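Local structure of inositol dehydrogenase (Lactobacillus casei, 4MKX) at residues I20-L25 with A43-A48; K16-G21 with D80-F85; K30-N35 with L308-A313. The protein probably oxidises scyllo-inositol with NAD as cofactor, as a dehydrogenase of the Gfo/Idh/MocA family. One frame throughout, in Å; residues are numbered along the deposited sequence.

Overall arrangement
Interactions 1 and 2 lie on the two flanks of strand 18-23 in the parallel sheet of a Rossmann fold. Their centres are about 7 Å apart, and they share Ile20 and Gly21. Interaction 3 is set on one side of this sheet. It joins helix 27-38, which links the strands of interaction 1, to the distant helix 304-319. Its centre is about 11 Å from that of interaction 1 and about 13 Å from that of interaction 2. Ile22 of interaction 1 and Phe85 of interaction 2 both touch His32 of interaction 3. Strand 18-23 leads into a glycine-rich turn that probably binds the dinucleotide; this structure is the apo form.

Interaction 1: I20-L25 with A43-A48; sequences IGIVGL and AKLQAA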
loop_
_atom_site.group_PDB
_atom_site.type_symbol
_atom_site.label_atom_id
_atom_site.label_comp_id
_atom_site.label_asym_id
_atom_site.label_seq_id
_atom_site.Cartn_x
_atom_site.Cartn_y
_atom_site.Cartn_z
ATOM N N ILE A 20 -2.816 43.506 -3.370
ATOM C CA ILE A 20 -1.906 42.827 -4.285
ATOM C C ILE A 20 -2.317 43.058 -5.725
ATOM O O ILE A 20 -3.500 43.039 -6.051
ATOM C CB ILE A 20 -1.902 41.308 -3.988
ATOM C CG1 ILE A 20 -1.405 41.087 -2.556
ATOM C CG2 ILE A 20 -1.036 40.547 -4.998
ATOM C CD1 ILE A 20 -1.389 39.650 -2.126
ATOM N N GLY A 21 -1.341 43.286 -6.596
ATOM C CA GLY A 21 -1.623 43.295 -8.019
ATOM C C GLY A 21 -0.985 42.083 -8.661
ATOM O O GLY A 21 0.092 41.667 -8.251
ATOM N N ILE A 22 -1.652 41.520 -9.661
ATOM C CA ILE A 22 -1.153 40.328 -10.317
ATOM C C ILE A 22 -0.951 40.587 -11.806
ATOM O O ILE A 22 -1.699 41.343 -12.427
ATOM C CB ILE A 22 -2.091 39.108 -10.081
ATOM C CG1 ILE A 22 -1.427 37.815 -10.563
ATOM C CG2 ILE A 22 -3.449 39.299 -10.763
ATOM C CD1 ILE A 22 -2.119 36.546 -10.044
ATOM N N VAL A 23 0.081 39.974 -12.375
ATOM C CA VAL A 23 0.247 39.960 -13.817
ATOM C C VAL A 23 0.373 38.505 -14.232
ATOM O O VAL A 23 1.067 37.728 -13.573
ATOM C CB VAL A 23 1.481 40.772 -14.277
ATOM C CG1 VAL A 23 2.774 40.273 -13.607
ATOM C CG2 VAL A 23 1.598 40.730 -15.796
ATOM N N GLY A 24 -0.314 38.133 -15.306
ATOM C CA GLY A 24 -0.327 36.762 -15.773
ATOM C C GLY A 24 -1.590 36.093 -15.274
ATOM O O GLY A 24 -1.727 35.827 -14.077
ATOM N N LEU A 25 -2.527 35.842 -16.180
ATOM C CA LEU A 25 -3.782 35.221 -15.795
ATOM C C LEU A 25 -4.033 33.974 -16.629
ATOM O O LEU A 25 -5.161 33.692 -17.031
ATOM C CB LEU A 25 -4.937 36.223 -15.895
ATOM C CG LEU A 25 -4.934 37.311 -14.819
ATOM C CD1 LEU A 25 -5.946 38.402 -15.134
ATOM C CD2 LEU A 25 -5.219 36.714 -13.452
ATOM N N ALA A 43 -5.406 39.839 2.900
ATOM C CA ALA A 43 -5.017 40.180 1.544
ATOM C C ALA A 43 -6.229 40.528 0.705
ATOM O O ALA A 43 -7.333 40.026 0.931
ATOM C CB ALA A 43 -4.248 39.038 0.908
ATOM N N LYS A 44 -6.011 41.404 -0.266
ATOM C CA LYS A 44 -7.042 41.783 -1.206
ATOM C C LYS A 44 -6.429 41.775 -2.594
ATOM O O LYS A 44 -5.337 42.308 -2.784
ATOM C CB LYS A 44 -7.521 43.192 -0.864
ATOM C CG LYS A 44 -8.510 43.783 -1.837
ATOM C CD LYS A 44 -8.934 45.165 -1.362
ATOM C CE LYS A 44 -9.833 45.857 -2.376
ATOM N NZ LYS A 44 -11.002 45.018 -2.745
ATOM N N LEU A 45 -7.112 41.170 -3.561
ATOM C CA LEU A 45 -6.660 41.280 -4.945
ATOM C C LEU A 45 -7.209 42.583 -5.507
ATOM O O LEU A 45 -8.398 42.690 -5.811
ATOM C CB LEU A 45 -7.112 40.086 -5.788
ATOM C CG LEU A 45 -6.439 40.002 -7.162
ATOM C CD1 LEU A 45 -4.960 39.734 -7.009
ATOM C CD2 LEU A 45 -7.086 38.939 -8.018
ATOM N N GLN A 46 -6.328 43.567 -5.631
ATOM C CA GLN A 46 -6.716 44.937 -5.945
ATOM C C GLN A 46 -6.618 45.234 -7.435
ATOM O O GLN A 46 -7.466 45.927 -8.006
ATOM C CB GLN A 46 -5.817 45.897 -5.171
ATOM C CG GLN A 46 -5.972 47.354 -5.580
ATOM C CD GLN A 46 -7.253 47.980 -5.061
ATOM O OE1 GLN A 46 -7.972 47.385 -4.261
ATOM N NE2 GLN A 46 -7.535 49.195 -5.512
ATOM N N ALA A 47 -5.579 44.701 -8.071
ATOM C CA ALA A 47 -5.304 45.042 -9.460
ATOM C C ALA A 47 -4.840 43.827 -10.249
ATOM O O ALA A 47 -4.287 42.880 -9.682
ATOM C CB ALA A 47 -4.257 46.137 -9.529
ATOM N N ALA A 48 -5.080 43.854 -11.558
ATOM C CA ALA A 48 -4.611 42.806 -12.459
ATOM C C ALA A 48 -4.078 43.445 -13.736
ATOM O O ALA A 48 -4.615 44.460 -14.197
ATOM C CB ALA A 48 -5.732 41.831 -12.784
#
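Ile22 and Ala48 face each other across two parallel strands, with Ile22 CG2 4.0 Å from Ala48 CB. The same methyl of Ile22 also meets Leu45 CD1, at 4.1 Å. With CG1 anti to the backbone N (chi1 -170°), CG2 is set between the N and the carbonyl carbon, on the side of Ala48 and Leu45. Ile20, Ile22, Leu45 and Ala48 all point to one face of the sheet. There Leu45 CD1 lies over Ile20 O and beside Ile22 CG2. Ile20 turns its CD1 methyl toward Ala43 CB, 4.2 Å away. Beyond the strand, Leu25 brings CD1 against Ala48 CB. Ala33 and Ile36 of helix 27-38 cover this apolar face.

On the other face Gly21 pairs with Ala47, and the small Ala47 CB approaches Gly21 CA to 4.2 Å. Backbone bonds join the strands from Ile20 to Ile22. Ile20 N donates to Lys44 O at 2.9 Å. Ile20 O accepts from Gln46 N and, weakly, from Ala47 N, marking a beta bulge where the register shifts by one residue. Ile22 N reaches Ala47 O at 3.0 Å. The amide of Gln46 leads away from the contact, and its NE2 bonds to Glu67.

The two strands and helix 27-38 form a right-handed beta-alpha-beta unit, the opening unit of the Rossmann fold. Across the contact, polarity is confined to the backbone, and the side chains that meet are aliphatic. Buried peptide groups thus find partners between the strands while the methyls form a buried apolar layer against helix 27-38.

Interaction 2: K16-G21 with D80-F85; sequences KTIKIG and DIDAVF
Lys19 and Asp80 form the salt bridge of this contact, with Lys19 NZ 3.2 Å from Asp80 OD2. The ammonium group meets that oxygen from above the carboxylate plane. The lysine chain crosses the aspartate obliquely. Its CD comes to 3.3 Å from Asp80 O, a buried carbonyl oxygen with no hydrogen-bond partner in the model. With CG anti to its backbone N (chi1 -176°), the Asp80 carboxylate comes nearer to Lys19.

A second carboxylate bonds to the backbone. Asp82 OD2 accepts from Lys19 N at 2.9 Å, on its anti side and somewhat out of the carboxylate plane. The bond is nearly straight, with 172° at the hydrogen. Asp82 N returns a bond to Lys19 O at 2.8 Å, so the two residues are tied by a reciprocal pair. A weak bond from Ala83 N reaches the same carbonyl.

Regular parallel pairing follows. Gly21 N donates to Ala83 O at 2.9 Å, and Phe85 N donates to Gly21 O at 2.8 Å. CA-H...O contacts from Ile20 and Val84 accompany these bonds.

The apolar contacts divide between the two faces. Ile20 CG2 meets Phe85 CD1 at 3.7 Å, while Ile18 CG2 touches Ala83 CB at 4.2 Å. On the other face Ile81 lies beside Gly21: a side chain on this glycine would clash with Ile81 CD1.

These strands are neighbours in the centre of the Rossmann sheet, where the chain crosses over between its two halves. Strand 43-49 flanks 18-23 on its other edge, and strand 106-109 borders 83-86. Phe314 and Val315 of helix 304-319 and Ile36 of helix 27-38 cover the face bearing Ile18, Ile20 and Phe85.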
loop_
_atom_site.group_PDB
_atom_site.type_symbol
_atom_site.label_atom_id
_atom_site.label_comp_id
_atom_site.label_asym_id
_atom_site.label_seq_id
_atom_site.Cartn_x
_atom_site.Cartn_y
_atom_site.Cartn_z
ATOM N N LYS A 16 -2.869 45.467 8.907
ATOM C CA LYS A 16 -4.046 45.626 8.060
ATOM C C LYS A 16 -4.147 44.623 6.909
ATOM O O LYS A 16 -3.937 43.421 7.087
ATOM C CB LYS A 16 -4.124 47.068 7.532
ATOM C CG LYS A 16 -5.550 47.570 7.296
ATOM C CD LYS A 16 -5.708 49.035 7.665
ATOM C CE LYS A 16 -5.812 49.923 6.435
ATOM N NZ LYS A 16 -4.523 50.026 5.695
ATOM N N THR A 17 -4.491 45.138 5.733
ATOM C CA THR A 17 -4.752 44.325 4.560
ATOM C C THR A 17 -3.740 44.654 3.468
ATOM O O THR A 17 -3.599 45.810 3.074
ATOM C CB THR A 17 -6.162 44.596 4.023
ATOM O OG1 THR A 17 -7.126 44.313 5.046
ATOM C CG2 THR A 17 -6.449 43.727 2.816
ATOM N N ILE A 18 -3.039 43.634 2.984
ATOM C CA ILE A 18 -2.067 43.807 1.905
ATOM C C ILE A 18 -2.807 43.803 0.576
ATOM O O ILE A 18 -3.464 42.822 0.240
ATOM C CB ILE A 18 -1.039 42.661 1.897
ATOM C CG1 ILE A 18 -0.344 42.549 3.254
ATOM C CG2 ILE A 18 -0.017 42.853 0.774
ATOM C CD1 ILE A 18 0.427 43.790 3.647
ATOM N N LYS A 19 -2.714 44.893 -0.184
ATOM C CA LYS A 19 -3.365 44.939 -1.491
ATOM C C LYS A 19 -2.378 44.445 -2.540
ATOM O O LYS A 19 -1.245 44.911 -2.592
ATOM C CB LYS A 19 -3.825 46.357 -1.817
ATOM C CG LYS A 19 -4.951 46.835 -0.923
ATOM C CD LYS A 19 -5.169 48.339 -1.056
ATOM C CE LYS A 19 -6.221 48.820 -0.069
ATOM N NZ LYS A 19 -5.874 50.157 0.493
ATOM N N ILE A 20 -2.816 43.506 -3.370
ATOM C CA ILE A 20 -1.906 42.827 -4.285
ATOM C C ILE A 20 -2.317 43.058 -5.725
ATOM O O ILE A 20 -3.500 43.039 -6.051
ATOM C CB ILE A 20 -1.902 41.308 -3.988
ATOM C CG1 ILE A 20 -1.405 41.087 -2.556
ATOM C CG2 ILE A 20 -1.036 40.547 -4.998
ATOM C CD1 ILE A 20 -1.389 39.650 -2.126
ATOM N N GLY A 21 -1.341 43.286 -6.596
ATOM C CA GLY A 21 -1.623 43.295 -8.019
ATOM C C GLY A 21 -0.985 42.083 -8.661
ATOM O O GLY A 21 0.092 41.667 -8.251
ATOM N N ASP A 80 -3.360 51.011 -6.499
ATOM C CA ASP A 80 -3.267 51.093 -5.049
ATOM C C ASP A 80 -2.864 49.734 -4.487
ATOM O O ASP A 80 -3.681 49.037 -3.889
ATOM C CB ASP A 80 -4.606 51.530 -4.451
ATOM C CG ASP A 80 -4.538 51.732 -2.950
ATOM O OD1 ASP A 80 -3.424 51.939 -2.416
ATOM O OD2 ASP A 80 -5.610 51.699 -2.305
ATOM N N ILE A 81 -1.603 49.361 -4.680
ATOM C CA ILE A 81 -1.130 48.046 -4.253
ATOM C C ILE A 81 0.147 48.150 -3.427
ATOM O O ILE A 81 0.904 49.118 -3.566
ATOM C CB ILE A 81 -0.880 47.128 -5.457
ATOM C CG1 ILE A 81 0.191 47.711 -6.387
ATOM C CG2 ILE A 81 -2.174 46.872 -6.222
ATOM C CD1 ILE A 81 0.461 46.827 -7.615
ATOM N N ASP A 82 0.390 47.145 -2.584
ATOM C CA ASP A 82 1.574 47.106 -1.729
ATOM C C ASP A 82 2.556 46.061 -2.250
ATOM O O ASP A 82 3.746 46.104 -1.937
ATOM C CB ASP A 82 1.174 46.711 -0.313
ATOM C CG ASP A 82 0.095 47.610 0.255
ATOM O OD1 ASP A 82 0.293 48.844 0.240
ATOM O OD2 ASP A 82 -0.953 47.085 0.692
ATOM N N ALA A 83 2.033 45.125 -3.032
ATOM C CA ALA A 83 2.798 43.951 -3.466
ATOM C C ALA A 83 2.319 43.445 -4.811
ATOM O O ALA A 83 1.187 43.722 -5.221
ATOM C CB ALA A 83 2.692 42.848 -2.417
ATOM N N VAL A 84 3.172 42.673 -5.494
ATOM C CA VAL A 84 2.813 42.136 -6.796
ATOM C C VAL A 84 3.049 40.630 -6.833
ATOM O O VAL A 84 3.957 40.137 -6.177
ATOM C CB VAL A 84 3.626 42.785 -7.936
ATOM C CG1 VAL A 84 3.388 44.281 -7.982
ATOM C CG2 VAL A 84 5.108 42.504 -7.765
ATOM N N PHE A 85 2.220 39.925 -7.596
ATOM C CA PHE A 85 2.449 38.516 -7.897
ATOM C C PHE A 85 2.771 38.453 -9.367
ATOM O O PHE A 85 1.949 38.843 -10.205
ATOM C CB PHE A 85 1.184 37.694 -7.647
ATOM C CG PHE A 85 1.198 36.928 -6.355
ATOM C CD1 PHE A 85 1.265 37.599 -5.140
ATOM C CD2 PHE A 85 1.123 35.545 -6.357
ATOM C CE1 PHE A 85 1.275 36.903 -3.943
ATOM C CE2 PHE A 85 1.144 34.835 -5.164
ATOM C CZ PHE A 85 1.214 35.517 -3.957
#

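Interaction 3: K30-N35 with L308-A313; sequences KIHATN and LSEEQA
His32 and Asn35, one turn apart on their helix, close on the carboxylate of Glu311. His32 ND1 donates to Glu311 OE2 at 2.6 Å, using the anti lone pair of that oxygen. Asn35 ND2 donates to the same OE2 at 3.3 Å, on the syn lone pair and in the plane of its own amide. A weak bond links Asn35 ND2 to Glu311 OE1. The ring and carboxylate planes stand 68° apart. With CG anti to the carbonyl carbon (chi1 -68°) and the chain extended beyond it, the Glu311 carboxylate reaches across to the other helix. Buried Glu310 brings OE2 to the edge of the His32 ring, 3.5 Å from CE1, a contact and not a hydrogen bond.

Away from this buried grip the contact is looser. Leu308, partly exposed, crosses Asn35 at about a right angle, with CD2 3.6 Å from Asn35 CG. The helix axes remain 10.6 Å apart and cross at -60°, so side chains make the contact.

An alanine at Glu311 would probably leave His32 ND1 and Asn35 ND2 without their shared acceptor and the Asn35 amide freer to turn. His32 NE2 bonds to Glu110, and Phe85 and Phe108 meet the ring edge-to-face. Glu311 OE2 thus accepts two N-H donors, one on each lone pair, and the buried carboxylate ties together two side chains of the first Rossmann helix.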
loop_
_atom_site.group_PDB
_atom_site.type_symbol
_atom_site.label_atom_id
_atom_site.label_comp_id
_atom_site.label_asym_id
_atom_site.label_seq_id
_atom_site.Cartn_x
_atom_site.Cartn_y
_atom_site.Cartn_z
ATOM N N LYS A 30 -4.500 32.279 -12.578
ATOM C CA LYS A 30 -5.883 32.242 -12.105
ATOM C C LYS A 30 -5.996 31.547 -10.758
ATOM O O LYS A 30 -6.812 31.940 -9.923
ATOM C CB LYS A 30 -6.798 31.583 -13.147
ATOM C CG LYS A 30 -7.148 32.528 -14.294
ATOM C CD LYS A 30 -7.982 31.862 -15.374
ATOM C CE LYS A 30 -8.368 32.898 -16.431
ATOM N NZ LYS A 30 -9.335 32.379 -17.436
ATOM N N ILE A 31 -5.179 30.520 -10.542
ATOM C CA ILE A 31 -5.145 29.865 -9.239
ATOM C C ILE A 31 -4.710 30.833 -8.141
ATOM O O ILE A 31 -5.389 30.974 -7.128
ATOM C CB ILE A 31 -4.243 28.612 -9.263
ATOM C CG1 ILE A 31 -4.842 27.564 -10.211
ATOM C CG2 ILE A 31 -4.070 28.040 -7.858
ATOM C CD1 ILE A 31 -3.922 26.402 -10.508
ATOM N N HIS A 32 -3.587 31.520 -8.346
ATOM C CA HIS A 32 -3.105 32.483 -7.371
ATOM C C HIS A 32 -4.123 33.595 -7.155
ATOM O O HIS A 32 -4.369 34.015 -6.027
ATOM C CB HIS A 32 -1.783 33.112 -7.833
ATOM C CG HIS A 32 -0.587 32.220 -7.672
ATOM N ND1 HIS A 32 -0.293 31.566 -6.491
ATOM C CD2 HIS A 32 0.416 31.912 -8.526
ATOM C CE1 HIS A 32 0.822 30.874 -6.638
ATOM N NE2 HIS A 32 1.280 31.073 -7.864
ATOM N N ALA A 33 -4.686 34.094 -8.249
ATOM C CA ALA A 33 -5.626 35.214 -8.167
ATOM C C ALA A 33 -6.862 34.828 -7.368
ATOM O O ALA A 33 -7.304 35.579 -6.499
ATOM C CB ALA A 33 -6.021 35.675 -9.557
ATOM N N THR A 34 -7.413 33.659 -7.670
ATOM C CA THR A 34 -8.607 33.176 -6.971
ATOM C C THR A 34 -8.310 32.976 -5.493
ATOM O O THR A 34 -9.101 33.362 -4.633
ATOM C CB THR A 34 -9.103 31.862 -7.579
ATOM O OG1 THR A 34 -9.379 32.067 -8.967
ATOM C CG2 THR A 34 -10.369 31.370 -6.883
ATOM N N ASN A 35 -7.165 32.375 -5.193
ATOM C CA ASN A 35 -6.795 32.141 -3.808
ATOM C C ASN A 35 -6.639 33.438 -3.028
ATOM O O ASN A 35 -7.155 33.573 -1.921
ATOM C CB ASN A 35 -5.509 31.322 -3.726
ATOM C CG ASN A 35 -5.710 29.868 -4.067
ATOM O OD1 ASN A 35 -6.840 29.368 -4.133
ATOM N ND2 ASN A 35 -4.609 29.168 -4.277
ATOM N N LEU A 308 -1.677 27.581 -1.521
ATOM C CA LEU A 308 -2.293 28.397 -0.480
ATOM C C LEU A 308 -1.290 28.743 0.616
ATOM O O LEU A 308 -1.222 29.889 1.051
ATOM C CB LEU A 308 -3.511 27.676 0.119
ATOM C CG LEU A 308 -4.775 27.726 -0.734
ATOM C CD1 LEU A 308 -5.747 26.613 -0.343
ATOM C CD2 LEU A 308 -5.438 29.096 -0.584
ATOM N N SER A 309 -0.503 27.758 1.045
ATOM C CA SER A 309 0.469 28.002 2.096
ATOM C C SER A 309 1.556 28.996 1.684
ATOM O O SER A 309 1.919 29.854 2.476
ATOM C CB SER A 309 1.099 26.695 2.586
ATOM O OG SER A 309 0.133 25.929 3.297
ATOM N N GLU A 310 2.087 28.886 0.466
ATOM C CA GLU A 310 3.119 29.836 0.049
ATOM C C GLU A 310 2.558 31.248 -0.128
ATOM O O GLU A 310 3.259 32.215 0.125
ATOM C CB GLU A 310 3.866 29.396 -1.223
ATOM C CG GLU A 310 3.112 29.629 -2.523
ATOM C CD GLU A 310 3.881 29.189 -3.757
ATOM O OE1 GLU A 310 5.118 28.984 -3.677
ATOM O OE2 GLU A 310 3.236 29.034 -4.821
ATOM N N GLU A 311 1.310 31.362 -0.580
ATOM C CA GLU A 311 0.683 32.671 -0.729
ATOM C C GLU A 311 0.505 33.300 0.648
ATOM O O GLU A 311 0.800 34.476 0.843
ATOM C CB GLU A 311 -0.676 32.539 -1.427
ATOM C CG GLU A 311 -0.584 32.113 -2.890
ATOM C CD GLU A 311 -1.823 31.386 -3.348
ATOM O OE1 GLU A 311 -2.727 31.200 -2.512
ATOM O OE2 GLU A 311 -1.895 30.965 -4.521
ATOM N N GLN A 312 0.027 32.515 1.608
ATOM C CA GLN A 312 -0.185 33.047 2.952
ATOM C C GLN A 312 1.140 33.418 3.597
ATOM O O GLN A 312 1.234 34.429 4.305
ATOM C CB GLN A 312 -0.942 32.045 3.830
ATOM C CG GLN A 312 -1.456 32.647 5.142
ATOM C CD GLN A 312 -2.532 33.707 4.922
ATOM O OE1 GLN A 312 -3.659 33.387 4.541
ATOM N NE2 GLN A 312 -2.188 34.974 5.163
ATOM N N ALA A 313 2.170 32.618 3.344
ATOM C CA ALA A 313 3.483 32.910 3.901
ATOM C C ALA A 313 4.031 34.236 3.368
ATOM O O ALA A 313 4.679 34.983 4.099
ATOM C CB ALA A 313 4.455 31.769 3.607
#